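Local atomic coordinates of Pre-mRNA splicing helicase-like protein (Chaetomium thermophilum, PDB entry 4RVQ), a protein that probably unwinds RNA duplexes during pre-mRNA splicing as the spliceosomal helicase Brr2, represented here by its noncanonical PWI domain. Residues V14-I19 with V93-L98; A21-R26 with V82-E87; H39-S44 with L73-H78; R112-A115 with W121-D124. All coordinates share one frame; numbering follows the deposited sequence. Where two conformers were deposited one is given.

Contact 1 of 4, residues V14-I19 with V93-L98. With EDO (1,2-ethanediol), chain F; EDO (1,2-ethanediol), chain G.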
loop_
_atom_site.group_PDB
_atom_site.type_symbol
_atom_site.label_atom_id
_atom_site.label_comp_id
_atom_site.label_asym_id
_atom_site.label_seq_id
_atom_site.Cartn_x
_atom_site.Cartn_y
_atom_site.Cartn_z
ATOM N N VAL A 14 4.419 -8.496 1.555
ATOM C CA VAL A 14 5.261 -7.673 0.676
ATOM C C VAL A 14 6.305 -7.043 1.563
ATOM O O VAL A 14 5.990 -6.396 2.565
ATOM C CB VAL A 14 4.440 -6.602 -0.083
ATOM C CG1 VAL A 14 3.607 -5.736 0.788
ATOM C CG2 VAL A 14 5.366 -5.774 -0.952
ATOM N N HIS A 15 7.564 -7.268 1.228
ATOM C CA HIS A 15 8.654 -6.715 2.016
ATOM C C HIS A 15 8.780 -5.205 1.734
ATOM O O HIS A 15 8.535 -4.753 0.623
ATOM C CB HIS A 15 9.982 -7.412 1.702
ATOM C CG HIS A 15 11.068 -7.041 2.645
ATOM N ND1 HIS A 15 11.926 -5.982 2.428
ATOM C CD2 HIS A 15 11.445 -7.617 3.811
ATOM C CE1 HIS A 15 12.778 -5.920 3.435
ATOM N NE2 HIS A 15 12.504 -6.898 4.287
ATOM N N ALA A 16 9.212 -4.444 2.734
ATOM C CA ALA A 16 9.359 -3.003 2.569
ATOM C C ALA A 16 10.199 -2.644 1.327
ATOM O O ALA A 16 9.907 -1.662 0.652
ATOM C CB ALA A 16 9.978 -2.394 3.810
ATOM N N ARG A 17 11.261 -3.389 1.049
ATOM C CA ARG A 17 12.126 -3.035 -0.085
ATOM C C ARG A 17 11.430 -3.191 -1.431
ATOM O O ARG A 17 11.929 -2.665 -2.435
ATOM C CB ARG A 17 13.414 -3.848 -0.060
ATOM C CG ARG A 17 13.279 -5.300 -0.439
ATOM C CD ARG A 17 14.602 -6.043 -0.171
ATOM N NE ARG A 17 15.573 -5.767 -1.206
ATOM C CZ ARG A 17 16.865 -6.080 -1.206
ATOM N NH1 ARG A 17 17.494 -6.676 -0.175
ATOM N NH2 ARG A 17 17.535 -5.732 -2.285
ATOM N N GLU A 18 10.314 -3.906 -1.465
ATOM C CA GLU A 18 9.582 -4.109 -2.708
ATOM C C GLU A 18 8.764 -2.882 -3.085
ATOM O O GLU A 18 8.386 -2.743 -4.238
ATOM C CB GLU A 18 8.670 -5.326 -2.616
ATOM C CG GLU A 18 9.409 -6.600 -2.345
ATOM C CD GLU A 18 8.497 -7.790 -2.423
ATOM O OE1 GLU A 18 8.037 -8.105 -3.554
ATOM O OE2 GLU A 18 8.194 -8.427 -1.369
ATOM N N ILE A 19 8.425 -2.036 -2.131
ATOM C CA ILE A 19 7.480 -0.949 -2.369
ATOM C C ILE A 19 8.196 0.284 -2.887
ATOM O O ILE A 19 8.502 1.199 -2.145
ATOM C CB ILE A 19 6.579 -0.689 -1.153
ATOM C CG1 ILE A 19 5.849 -2.007 -0.771
ATOM C CG2 ILE A 19 5.555 0.414 -1.474
ATOM C CD1 ILE A 19 4.877 -1.909 0.342
ATOM N N VAL A 93 0.999 3.098 2.185
ATOM C CA VAL A 93 0.866 4.541 2.234
ATOM C C VAL A 93 2.233 5.177 2.498
ATOM O O VAL A 93 2.664 6.101 1.789
ATOM C CB VAL A 93 -0.158 4.955 3.325
ATOM C CG1 VAL A 93 -0.095 6.413 3.578
ATOM C CG2 VAL A 93 -1.589 4.537 2.934
ATOM N N TRP A 94 2.901 4.750 3.568
ATOM C CA TRP A 94 4.113 5.403 3.981
ATOM C C TRP A 94 5.283 5.134 3.073
ATOM O O TRP A 94 6.092 6.036 2.807
ATOM C CB TRP A 94 4.441 5.063 5.440
ATOM C CG TRP A 94 3.504 5.762 6.383
ATOM C CD1 TRP A 94 2.432 5.247 7.035
ATOM C CD2 TRP A 94 3.590 7.117 6.780
ATOM N NE1 TRP A 94 1.853 6.189 7.806
ATOM C CE2 TRP A 94 2.531 7.365 7.675
ATOM C CE3 TRP A 94 4.466 8.156 6.477
ATOM C CZ2 TRP A 94 2.335 8.598 8.252
ATOM C CZ3 TRP A 94 4.267 9.393 7.057
ATOM C CH2 TRP A 94 3.197 9.618 7.916
ATOM N N LEU A 95 5.480 3.898 2.641
ATOM C CA LEU A 95 6.599 3.592 1.790
ATOM C C LEU A 95 6.458 4.160 0.385
ATOM O O LEU A 95 7.469 4.486 -0.242
ATOM C CB LEU A 95 6.903 2.108 1.745
ATOM C CG LEU A 95 7.345 1.480 3.063
ATOM C CD1 LEU A 95 7.396 -0.013 2.967
ATOM C CD2 LEU A 95 8.647 2.105 3.539
ATOM N N THR A 96 5.230 4.285 -0.124
ATOM C CA THR A 96 5.035 4.963 -1.398
ATOM C C THR A 96 5.481 6.428 -1.260
ATOM O O THR A 96 6.191 6.978 -2.107
ATOM C CB THR A 96 3.595 4.857 -1.882
ATOM O OG1 THR A 96 3.288 3.472 -2.099
ATOM C CG2 THR A 96 3.387 5.615 -3.159
ATOM N N ARG A 97 5.022 7.095 -0.200
ATOM C CA ARG A 97 5.396 8.461 0.042
ATOM C C ARG A 97 6.914 8.589 0.197
ATOM O O ARG A 97 7.547 9.481 -0.391
ATOM C CB ARG A 97 4.679 9.008 1.275
ATOM C CG ARG A 97 4.882 10.487 1.441
ATOM C CD ARG A 97 4.174 11.043 2.692
ATOM N NE ARG A 97 4.638 12.397 2.944
ATOM C CZ ARG A 97 4.611 13.004 4.121
ATOM N NH1 ARG A 97 4.043 12.418 5.142
ATOM N NH2 ARG A 97 5.161 14.197 4.270
ATOM N N LEU A 98 7.503 7.737 1.002
ATOM C CA LEU A 98 8.948 7.798 1.235
ATOM C C LEU A 98 9.724 7.561 -0.051
ATOM O O LEU A 98 10.716 8.263 -0.336
ATOM C CB LEU A 98 9.356 6.829 2.350
ATOM C CG LEU A 98 10.826 6.848 2.772
ATOM C CD1 LEU A 98 11.277 8.213 3.219
ATOM C CD2 LEU A 98 11.045 5.817 3.860
HETATM C C1 EDO F . 1.260 9.564 4.932
HETATM O O1 EDO F . 1.549 10.942 4.890
HETATM C C2 EDO F . -0.067 9.342 5.635
HETATM O O2 EDO F . -1.090 9.884 4.789
HETATM C C1 EDO G . -2.183 5.677 8.340
HETATM O O1 EDO G . -1.174 6.619 8.729
HETATM C C2 EDO G . -1.670 4.894 7.136
HETATM O O2 EDO G . -2.319 3.622 7.057
#

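Contact 2 of 4, residues A21-R26 with V82-E87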
loop_
_atom_site.group_PDB
_atom_site.type_symbol
_atom_site.label_atom_id
_atom_site.label_comp_id
_atom_site.label_asym_id
_atom_site.label_seq_id
_atom_site.Cartn_x
_atom_site.Cartn_y
_atom_site.Cartn_z
ATOM N N ALA A 21 8.332 3.528 -5.740
ATOM C CA ALA A 21 7.415 4.622 -6.006
ATOM C C ALA A 21 6.204 4.227 -6.847
ATOM O O ALA A 21 5.180 4.922 -6.770
ATOM C CB ALA A 21 8.168 5.727 -6.733
ATOM N N TYR A 22 6.310 3.153 -7.637
ATOM C CA TYR A 22 5.252 2.729 -8.541
ATOM C C TYR A 22 4.675 1.355 -8.170
ATOM O O TYR A 22 3.894 0.822 -8.947
ATOM C CB TYR A 22 5.776 2.700 -9.981
ATOM C CG TYR A 22 6.220 4.044 -10.478
ATOM C CD1 TYR A 22 5.327 4.911 -11.047
ATOM C CD2 TYR A 22 7.541 4.455 -10.367
ATOM C CE1 TYR A 22 5.730 6.155 -11.529
ATOM C CE2 TYR A 22 7.975 5.664 -10.840
ATOM C CZ TYR A 22 7.074 6.530 -11.400
ATOM O OH TYR A 22 7.437 7.758 -11.893
ATOM N N TRP A 23 5.019 0.791 -7.014
ATOM C CA TRP A 23 4.542 -0.544 -6.678
ATOM C C TRP A 23 3.026 -0.617 -6.693
ATOM O O TRP A 23 2.444 -1.530 -7.273
ATOM C CB TRP A 23 5.095 -0.920 -5.293
ATOM C CG TRP A 23 4.666 -2.315 -4.812
ATOM C CD1 TRP A 23 5.338 -3.493 -5.038
ATOM C CD2 TRP A 23 3.471 -2.661 -4.110
ATOM N NE1 TRP A 23 4.647 -4.542 -4.479
ATOM C CE2 TRP A 23 3.486 -4.062 -3.919
ATOM C CE3 TRP A 23 2.398 -1.939 -3.607
ATOM C CZ2 TRP A 23 2.478 -4.738 -3.232
ATOM C CZ3 TRP A 23 1.380 -2.627 -2.924
ATOM C CH2 TRP A 23 1.435 -3.998 -2.761
ATOM N N LEU A 24 2.374 0.346 -6.041
ATOM C CA LEU A 24 0.916 0.316 -5.957
ATOM C C LEU A 24 0.303 0.429 -7.345
ATOM O O LEU A 24 -0.624 -0.311 -7.714
ATOM C CB LEU A 24 0.414 1.399 -5.025
ATOM C CG LEU A 24 -1.107 1.521 -4.929
ATOM C CD1 LEU A 24 -1.763 0.221 -4.464
ATOM C CD2 LEU A 24 -1.493 2.674 -4.052
ATOM N N GLN A 25 0.789 1.402 -8.137
ATOM C CA GLN A 25 0.294 1.599 -9.483
ATOM C C GLN A 25 0.440 0.331 -10.305
ATOM O O GLN A 25 -0.440 -0.004 -11.112
ATOM C CB GLN A 25 1.006 2.788 -10.114
ATOM C CG GLN A 25 0.390 3.149 -11.440
ATOM C CD GLN A 25 0.897 4.450 -12.025
ATOM O OE1 GLN A 25 1.433 5.291 -11.318
ATOM N NE2 GLN A 25 0.702 4.614 -13.310
ATOM N N ARG A 26 1.552 -0.397 -10.146
ATOM C CA ARG A 26 1.732 -1.655 -10.879
ATOM C C ARG A 26 0.763 -2.711 -10.437
ATOM O O ARG A 26 0.262 -3.463 -11.271
ATOM C CB ARG A 26 3.120 -2.256 -10.754
ATOM C CG ARG A 26 4.160 -1.545 -11.496
ATOM C CD ARG A 26 5.450 -2.380 -11.619
ATOM N NE ARG A 26 5.984 -2.825 -10.332
ATOM C CZ ARG A 26 6.662 -2.061 -9.479
ATOM N NH1 ARG A 26 6.941 -0.796 -9.761
ATOM N NH2 ARG A 26 7.070 -2.563 -8.324
ATOM N N VAL A 82 -7.864 -5.965 -2.918
ATOM C CA VAL A 82 -8.376 -5.054 -1.910
ATOM C C VAL A 82 -7.847 -5.424 -0.506
ATOM O O VAL A 82 -7.311 -4.582 0.222
ATOM C CB VAL A 82 -9.911 -5.060 -1.904
ATOM C CG1 VAL A 82 -10.429 -4.298 -0.712
ATOM C CG2 VAL A 82 -10.446 -4.455 -3.188
ATOM N N GLN A 83 -7.987 -6.693 -0.118
ATOM C CA GLN A 83 -7.551 -7.129 1.244
ATOM C C GLN A 83 -6.055 -7.018 1.374
ATOM O O GLN A 83 -5.577 -6.648 2.420
ATOM C CB GLN A 83 -7.942 -8.579 1.713
ATOM C CG GLN A 83 -7.381 -9.032 3.213
ATOM C CD GLN A 83 -7.932 -10.428 3.758
ATOM O OE1 GLN A 83 -8.716 -11.075 3.050
ATOM N NE2 GLN A 83 -7.469 -10.924 5.007
ATOM N N LYS A 84 -5.304 -7.366 0.331
ATOM C CA LYS A 84 -3.850 -7.230 0.409
ATOM C C LYS A 84 -3.443 -5.785 0.725
ATOM O O LYS A 84 -2.541 -5.528 1.523
ATOM C CB LYS A 84 -3.205 -7.688 -0.900
ATOM C CG LYS A 84 -1.705 -7.558 -0.939
ATOM C CD LYS A 84 -1.095 -8.252 -2.135
ATOM C CE LYS A 84 0.379 -8.161 -2.210
ATOM N NZ LYS A 84 0.805 -8.653 -3.548
ATOM N N LEU A 85 -4.104 -4.835 0.066
ATOM C CA LEU A 85 -3.781 -3.442 0.297
ATOM C C LEU A 85 -4.140 -3.007 1.722
ATOM O O LEU A 85 -3.396 -2.340 2.411
ATOM C CB LEU A 85 -4.478 -2.550 -0.739
ATOM C CG LEU A 85 -4.012 -2.796 -2.186
ATOM C CD1 LEU A 85 -4.762 -1.835 -3.108
ATOM C CD2 LEU A 85 -2.500 -2.669 -2.362
ATOM N N ILE A 86 -5.323 -3.437 2.179
ATOM C CA ILE A 86 -5.749 -3.082 3.527
ATOM C C ILE A 86 -4.838 -3.697 4.601
ATOM O O ILE A 86 -4.431 -3.028 5.547
ATOM C CB ILE A 86 -7.211 -3.490 3.764
ATOM C CG1 ILE A 86 -8.113 -2.681 2.834
ATOM C CG2 ILE A 86 -7.598 -3.275 5.203
ATOM C CD1 ILE A 86 -9.580 -3.081 2.912
ATOM N N GLU A 87 -4.473 -4.964 4.445
ATOM C CA GLU A 87 -3.574 -5.623 5.393
ATOM C C GLU A 87 -2.237 -4.891 5.489
ATOM O O GLU A 87 -1.594 -4.906 6.527
ATOM C CB GLU A 87 -3.324 -7.072 4.983
ATOM C CG GLU A 87 -4.558 -8.001 5.060
ATOM C CD GLU A 87 -4.976 -8.358 6.458
ATOM O OE1 GLU A 87 -4.365 -7.883 7.419
ATOM O OE2 GLU A 87 -5.964 -9.140 6.570
#

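Contact 3 of 4, residues H39-S44 with L73-H78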
loop_
_atom_site.group_PDB
_atom_site.type_symbol
_atom_site.label_atom_id
_atom_site.label_comp_id
_atom_site.label_asym_id
_atom_site.label_seq_id
_atom_site.Cartn_x
_atom_site.Cartn_y
_atom_site.Cartn_z
ATOM N N HIS A 39 -3.715 5.391 -12.856
ATOM C CA HIS A 39 -3.131 6.444 -12.057
ATOM C C HIS A 39 -4.198 7.078 -11.138
ATOM O O HIS A 39 -3.930 7.334 -9.961
ATOM C CB HIS A 39 -2.437 7.496 -12.904
ATOM C CG HIS A 39 -1.700 8.477 -12.050
ATOM N ND1 HIS A 39 -2.267 9.639 -11.570
ATOM C CD2 HIS A 39 -0.482 8.396 -11.460
ATOM C CE1 HIS A 39 -1.411 10.263 -10.781
ATOM N NE2 HIS A 39 -0.313 9.537 -10.707
ATOM N N ASP A 40 -5.397 7.344 -11.681
ATOM C CA ASP A 40 -6.478 7.828 -10.834
ATOM C C ASP A 40 -6.697 6.903 -9.648
ATOM O O ASP A 40 -6.859 7.362 -8.514
ATOM C CB ASP A 40 -7.792 7.859 -11.608
ATOM C CG ASP A 40 -7.971 9.057 -12.530
ATOM O OD1 ASP A 40 -7.138 9.985 -12.529
ATOM O OD2 ASP A 40 -8.976 9.025 -13.271
ATOM N N LYS A 41 -6.750 5.592 -9.913
ATOM C CA LYS A 41 -7.048 4.644 -8.864
ATOM C C LYS A 41 -5.913 4.569 -7.838
ATOM O O LYS A 41 -6.162 4.303 -6.666
ATOM C CB LYS A 41 -7.401 3.287 -9.448
ATOM C CG LYS A 41 -8.731 3.303 -10.233
ATOM C CD LYS A 41 -9.346 1.954 -10.539
ATOM C CE LYS A 41 -10.622 2.016 -11.317
ATOM N NZ LYS A 41 -11.757 2.660 -10.583
ATOM N N THR A 42 -4.671 4.793 -8.263
ATOM C CA THR A 42 -3.544 4.833 -7.349
ATOM C C THR A 42 -3.702 6.005 -6.379
ATOM O O THR A 42 -3.566 5.846 -5.171
ATOM C CB THR A 42 -2.222 4.919 -8.119
ATOM O OG1 THR A 42 -2.088 3.796 -8.985
ATOM C CG2 THR A 42 -1.028 4.972 -7.220
ATOM N N THR A 43 -3.966 7.182 -6.920
ATOM C CA THR A 43 -4.181 8.358 -6.092
ATOM C C THR A 43 -5.315 8.149 -5.091
ATOM O O THR A 43 -5.174 8.435 -3.894
ATOM C CB THR A 43 -4.475 9.585 -6.992
ATOM O OG1 THR A 43 -3.358 9.786 -7.851
ATOM C CG2 THR A 43 -4.706 10.825 -6.167
ATOM N N SER A 44 -6.420 7.619 -5.597
ATOM C CA SER A 44 -7.568 7.380 -4.726
ATOM C C SER A 44 -7.279 6.313 -3.667
ATOM O O SER A 44 -7.640 6.470 -2.494
ATOM C CB SER A 44 -8.773 6.963 -5.529
ATOM O OG SER A 44 -9.173 8.006 -6.385
ATOM N N LEU A 73 -13.814 1.233 -5.412
ATOM C CA LEU A 73 -12.774 1.698 -6.311
ATOM C C LEU A 73 -12.386 0.604 -7.294
ATOM O O LEU A 73 -12.034 0.880 -8.453
ATOM C CB LEU A 73 -11.561 2.146 -5.500
ATOM C CG LEU A 73 -10.420 2.775 -6.294
ATOM C CD1 LEU A 73 -10.880 4.150 -6.891
ATOM C CD2 LEU A 73 -9.192 2.980 -5.406
ATOM N N PHE A 74 -12.442 -0.641 -6.837
ATOM C CA PHE A 74 -12.079 -1.813 -7.619
ATOM C C PHE A 74 -13.329 -2.489 -8.224
ATOM O O PHE A 74 -13.282 -3.673 -8.568
ATOM C CB PHE A 74 -11.232 -2.773 -6.772
ATOM C CG PHE A 74 -9.798 -2.304 -6.604
ATOM C CD1 PHE A 74 -9.433 -1.455 -5.558
ATOM C CD2 PHE A 74 -8.816 -2.696 -7.509
ATOM C CE1 PHE A 74 -8.117 -1.013 -5.448
ATOM C CE2 PHE A 74 -7.509 -2.269 -7.386
ATOM C CZ PHE A 74 -7.162 -1.434 -6.365
ATOM N N ASP A 75 -14.424 -1.736 -8.361
ATOM C CA ASP A 75 -15.586 -2.234 -9.114
ATOM C C ASP A 75 -16.170 -3.538 -8.555
ATOM O O ASP A 75 -16.769 -4.347 -9.293
ATOM C CB ASP A 75 -15.235 -2.382 -10.593
ATOM C CG ASP A 75 -14.872 -1.064 -11.217
ATOM O OD1 ASP A 75 -15.610 -0.078 -10.992
ATOM O OD2 ASP A 75 -13.861 -0.993 -11.947
ATOM N N TYR A 76 -16.044 -3.698 -7.241
ATOM C CA TYR A 76 -16.654 -4.824 -6.505
ATOM C C TYR A 76 -16.088 -6.149 -6.975
ATOM O O TYR A 76 -16.703 -7.209 -6.753
ATOM C CB TYR A 76 -18.184 -4.755 -6.598
ATOM C CG TYR A 76 -18.742 -3.415 -6.187
ATOM C CD1 TYR A 76 -18.593 -2.960 -4.902
ATOM C CD2 TYR A 76 -19.336 -2.565 -7.114
ATOM C CE1 TYR A 76 -19.036 -1.741 -4.518
ATOM C CE2 TYR A 76 -19.800 -1.335 -6.735
ATOM C CZ TYR A 76 -19.639 -0.914 -5.445
ATOM O OH TYR A 76 -20.120 0.299 -5.034
ATOM N N GLU A 77 -14.876 -6.097 -7.516
ATOM C CA GLU A 77 -14.163 -7.282 -7.865
ATOM C C GLU A 77 -12.734 -7.172 -7.313
ATOM O O GLU A 77 -12.373 -6.238 -6.632
ATOM C CB GLU A 77 -14.157 -7.495 -9.370
ATOM C CG GLU A 77 -15.548 -7.848 -9.893
ATOM C CD GLU A 77 -15.682 -7.731 -11.382
ATOM O OE1 GLU A 77 -14.706 -7.340 -12.050
ATOM O OE2 GLU A 77 -16.775 -8.033 -11.877
ATOM N N HIS A 78 -11.935 -8.187 -7.573
ATOM C CA HIS A 78 -10.539 -8.085 -7.173
ATOM C C HIS A 78 -10.453 -8.000 -5.615
ATOM O O HIS A 78 -9.596 -7.275 -5.107
ATOM C CB HIS A 78 -9.857 -6.832 -7.837
ATOM C CG HIS A 78 -10.265 -6.592 -9.268
ATOM N ND1 HIS A 78 -10.002 -7.494 -10.272
ATOM C CD2 HIS A 78 -10.975 -5.590 -9.849
ATOM C CE1 HIS A 78 -10.508 -7.057 -11.411
ATOM N NE2 HIS A 78 -11.103 -5.899 -11.183
HETATM O O HOH W 1 -13.694 1.785 -12.487
HETATM O O HOH W 2 -14.651 2.504 -9.639
#

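Contact 4 of 4, residues R112-A115 with W121-D124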
loop_
_atom_site.group_PDB
_atom_site.type_symbol
_atom_site.label_atom_id
_atom_site.label_comp_id
_atom_site.label_asym_id
_atom_site.label_seq_id
_atom_site.Cartn_x
_atom_site.Cartn_y
_atom_site.Cartn_z
ATOM N N ARG A 112 10.633 10.558 10.511
ATOM C CA ARG A 112 10.225 10.939 11.853
ATOM C C ARG A 112 8.737 10.679 12.050
ATOM O O ARG A 112 8.334 10.156 13.114
ATOM C CB ARG A 112 10.521 12.403 12.118
ATOM C CG ARG A 112 11.961 12.762 12.196
ATOM C CD ARG A 112 12.066 14.235 12.512
ATOM N NE ARG A 112 13.405 14.639 12.818
ATOM C CZ ARG A 112 13.752 15.369 13.874
ATOM N NH1 ARG A 112 12.836 15.842 14.727
ATOM N NH2 ARG A 112 15.018 15.668 14.041
ATOM N N GLU A 113 7.917 11.021 11.057
ATOM C CA GLU A 113 6.482 10.783 11.184
ATOM C C GLU A 113 6.168 9.303 11.305
ATOM O O GLU A 113 5.320 8.917 12.129
ATOM C CB GLU A 113 5.718 11.400 9.998
ATOM C CG GLU A 113 5.722 12.932 10.017
ATOM C CD GLU A 113 4.994 13.575 8.832
ATOM O OE1 GLU A 113 4.562 12.878 7.900
ATOM O OE2 GLU A 113 4.859 14.836 8.828
ATOM N N MET A 114 6.838 8.473 10.532
ATOM C CA MET A 114 6.646 7.044 10.655
ATOM C C MET A 114 6.978 6.570 12.053
ATOM O O MET A 114 6.231 5.786 12.634
ATOM C CB MET A 114 7.487 6.318 9.612
ATOM C CG MET A 114 6.950 6.440 8.186
ATOM S SD MET A 114 7.957 5.716 6.903
ATOM C CE MET A 114 7.677 4.019 7.248
ATOM N N ALA A 115 8.107 6.999 12.619
ATOM C CA ALA A 115 8.475 6.595 13.976
ATOM C C ALA A 115 7.367 7.042 14.943
ATOM O O ALA A 115 7.009 6.301 15.862
ATOM C CB ALA A 115 9.824 7.208 14.385
ATOM N N TRP A 121 9.110 -0.525 12.996
ATOM C CA TRP A 121 9.256 -1.848 12.422
ATOM C C TRP A 121 9.391 -1.818 10.902
ATOM O O TRP A 121 10.110 -2.609 10.325
ATOM C CB TRP A 121 8.100 -2.762 12.851
ATOM C CG TRP A 121 6.780 -2.547 12.232
ATOM C CD1 TRP A 121 5.752 -1.711 12.673
ATOM C CD2 TRP A 121 6.289 -3.184 11.049
ATOM N NE1 TRP A 121 4.687 -1.791 11.805
ATOM C CE2 TRP A 121 4.972 -2.700 10.816
ATOM C CE3 TRP A 121 6.822 -4.143 10.191
ATOM C CZ2 TRP A 121 4.200 -3.143 9.751
ATOM C CZ3 TRP A 121 6.061 -4.572 9.151
ATOM C CH2 TRP A 121 4.756 -4.072 8.943
ATOM N N ILE A 122 8.694 -0.880 10.261
ATOM C CA ILE A 122 8.765 -0.754 8.808
ATOM C C ILE A 122 10.109 -0.182 8.375
ATOM O O ILE A 122 10.718 -0.678 7.423
ATOM C CB ILE A 122 7.606 0.083 8.250
ATOM C CG1 ILE A 122 6.264 -0.571 8.623
ATOM C CG2 ILE A 122 7.764 0.261 6.750
ATOM C CD1 ILE A 122 5.056 0.204 8.095
ATOM N N LEU A 123 10.581 0.824 9.072
ATOM C CA LEU A 123 11.889 1.381 8.799
ATOM C C LEU A 123 13.002 0.366 9.029
ATOM O O LEU A 123 13.969 0.325 8.277
ATOM C CB LEU A 123 12.123 2.641 9.613
ATOM C CG LEU A 123 11.195 3.787 9.241
ATOM C CD1 LEU A 123 11.360 4.945 10.233
ATOM C CD2 LEU A 123 11.415 4.252 7.780
ATOM N N ASP A 124 12.871 -0.468 10.079
ATOM C CA ASP A 124 13.844 -1.520 10.301
ATOM C C ASP A 124 13.854 -2.497 9.151
ATOM O O ASP A 124 14.913 -2.958 8.708
ATOM C CB ASP A 124 13.514 -2.286 11.576
ATOM C CG ASP A 124 13.885 -1.552 12.841
ATOM O OD1 ASP A 124 14.616 -0.557 12.820
ATOM O OD2 ASP A 124 13.458 -2.020 13.923
#

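Contact 1 of 4, residues V14-I19 with V93-L98
I19 and A16 press on L95 and join a loop to helix 89-99 of this noncanonical, all-helical PWI domain. The loop makes a short 3-10 turn at residues 16-18. L95 has the largest share of the contact. Its CB meets I19 CG2 at 3.9 Å, and the two side chains cross at about a right angle. CG stands beside the backbone N, with chi1 at -64°. From there CD1 reaches the turn and lies 3.6 Å from A16 CB. CD2 goes to I122 of helix 120-127. I19 CG2 also sits 3.9 Å from T96 OG1, a hydroxyl hydrogen-bonded to V92 O of its own helix. The turn is braced from within: H15 N donates to E18 OE2 at 2.9 Å, and R17 N donates to H15 ND1 at 3.0 Å. Further round the helix, W94 packs on E113 and M114, while R97 NH1 forms a salt bridge with E113 OE1. A serine in place of W94 would probably leave M114 without its flat partner and open a gap between helices 89-99 and 104-116. An ethanediol, probably from the crystallisation liquor, covers one indole face, and W94 NE1 donates to O1 of a second one at 3.2 Å.

Contact 2 of 4, residues A21-R26 with V82-E87
The W23 indole meets K84 at its edge: K84 CE lies near the ring plane, 4.1 Å from W23 CZ2. L85 comes to the same benzo end of the ring at a slant, with L85 CD2 3.9 Å from W23 CZ3. The Y22 ring has Q25 OE1 at its edge, in plane, and also makes a cation-pi contact with R100.

W23 CG is anti to the backbone N (chi1 -180°). This swings the indole out toward helix 79-87, although its CB does not point straight there. L24 has the same first torsion, and its CD1 lies 3.6 Å from L85 CD2. L85 CD1 is only slightly farther from L24 CD1, at 3.9 Å. These two leucines cross at about a right angle, whereas W23 and L85 slide past each other in opposite directions.

The contact lies near the centre of the PWI helical bundle and joins the start of helix 23-29 to helix 79-87. Y22 is at the N-cap position of helix 23-29. V92 of helix 89-99 touches both W23 and L24, and V14 also packs on W23. K84 is extended beyond CG, which carries CE to the rim of the indole. L24 turns its other flank to T42 and L46 of helix 35-50.

Contact 3 of 4, residues H39-S44 with L73-H78
L73 meets K41 and S44 at the end of helix 63-73. Its CD1 lies 3.8 Å from S44 CB, and its CD2 is 3.5 Å from K41 O. The L73 carbonyl accepts a hydrogen bond from K41 NZ at 2.8 Å. The donor lies in the carbonyl plane, with a C=O to donor angle of 152°. The K41 chain bends at its last torsion (chi4 -65°) to bring NZ onto that oxygen. F74 is the first residue to leave the helical backbone. D75, at positive phi, is the C-prime residue of the Schellman motif that ends the helix. D75 OD2 is hydrogen-bonded to Y32 OH and lies 4.4 Å from K41 NZ. One water, 2.9 Å from K41 NZ, joins it to D75 OD2; a second leads to OD1, its bond from NZ weak. A type I' turn runs from F74 to E77. H78 occupies the N-cap position of helix 79-87. A methionine in place of K41 would probably leave the L73 carbonyl without its donor and the D75 carboxylate without its nearby positive charge. The ammonium thus serves a helix-end carbonyl directly and a carboxylate through water, a polar contact at the surface.

Contact 4 of 4, residues R112-A115 with W121-D124
M114 on helix 104-116 meets I122 and L123 on helix 120-127, and the meeting is entirely apolar. The methyl of M114 does most of the touching. Its CE lies 3.8 Å from I122 CG2 and also 3.8 Å from L123 CD2, so it rests against both branched side chains. M114 SD is close behind, 3.9 Å from L123 CD2. Nearer the backbone, M114 CB is 4.2 Å from L123 CD1. The M114 chain is straight at chi2 and bends at chi3 (72°), which turns the methyl toward helix 120-127. M114 crosses I122 at about a right angle. I122 CG2 stands anti to its backbone N, on the flank that receives the methyl.

A ring contact lies within the second segment. I122 CG1 sits 3.3 Å above the plane of the W121 indole, over its centre. The indole also packs on K91 of helix 89-99.

R112 NE forms a salt bridge with D108 OD2 in the same helix, and E113 OE1 reaches R97 of helix 89-99.

The two helices follow each other in the PWI domain and are joined by a short loop. All three residues of the interface are buried. Dispersion and the exclusion of water therefore hold this pair together. The flexible methionine fits its methyl to two branched neighbours without directional bonds, while the charged groups bond away from this interface.

Contacts 1 and 2 lie near the centre of the domain and are buried and apolar. They touch each other, with V14 packing on W23, and the consecutive helices 79-87 and 89-99 carry one segment of each. Contact 4 is also apolar and buried but lies farther out. It adjoins contact 1 through helix 89-99, where W94 and R97 reach helix 104-116. Contact 3 differs: it sits at the surface and relies on a lysine, a carbonyl and water. It touches contact 2 where T42 meets Q25 and F74 meets V82. Contacts 3 and 4 occupy opposite sides of the chain's centre, with centres about 27 Å apart.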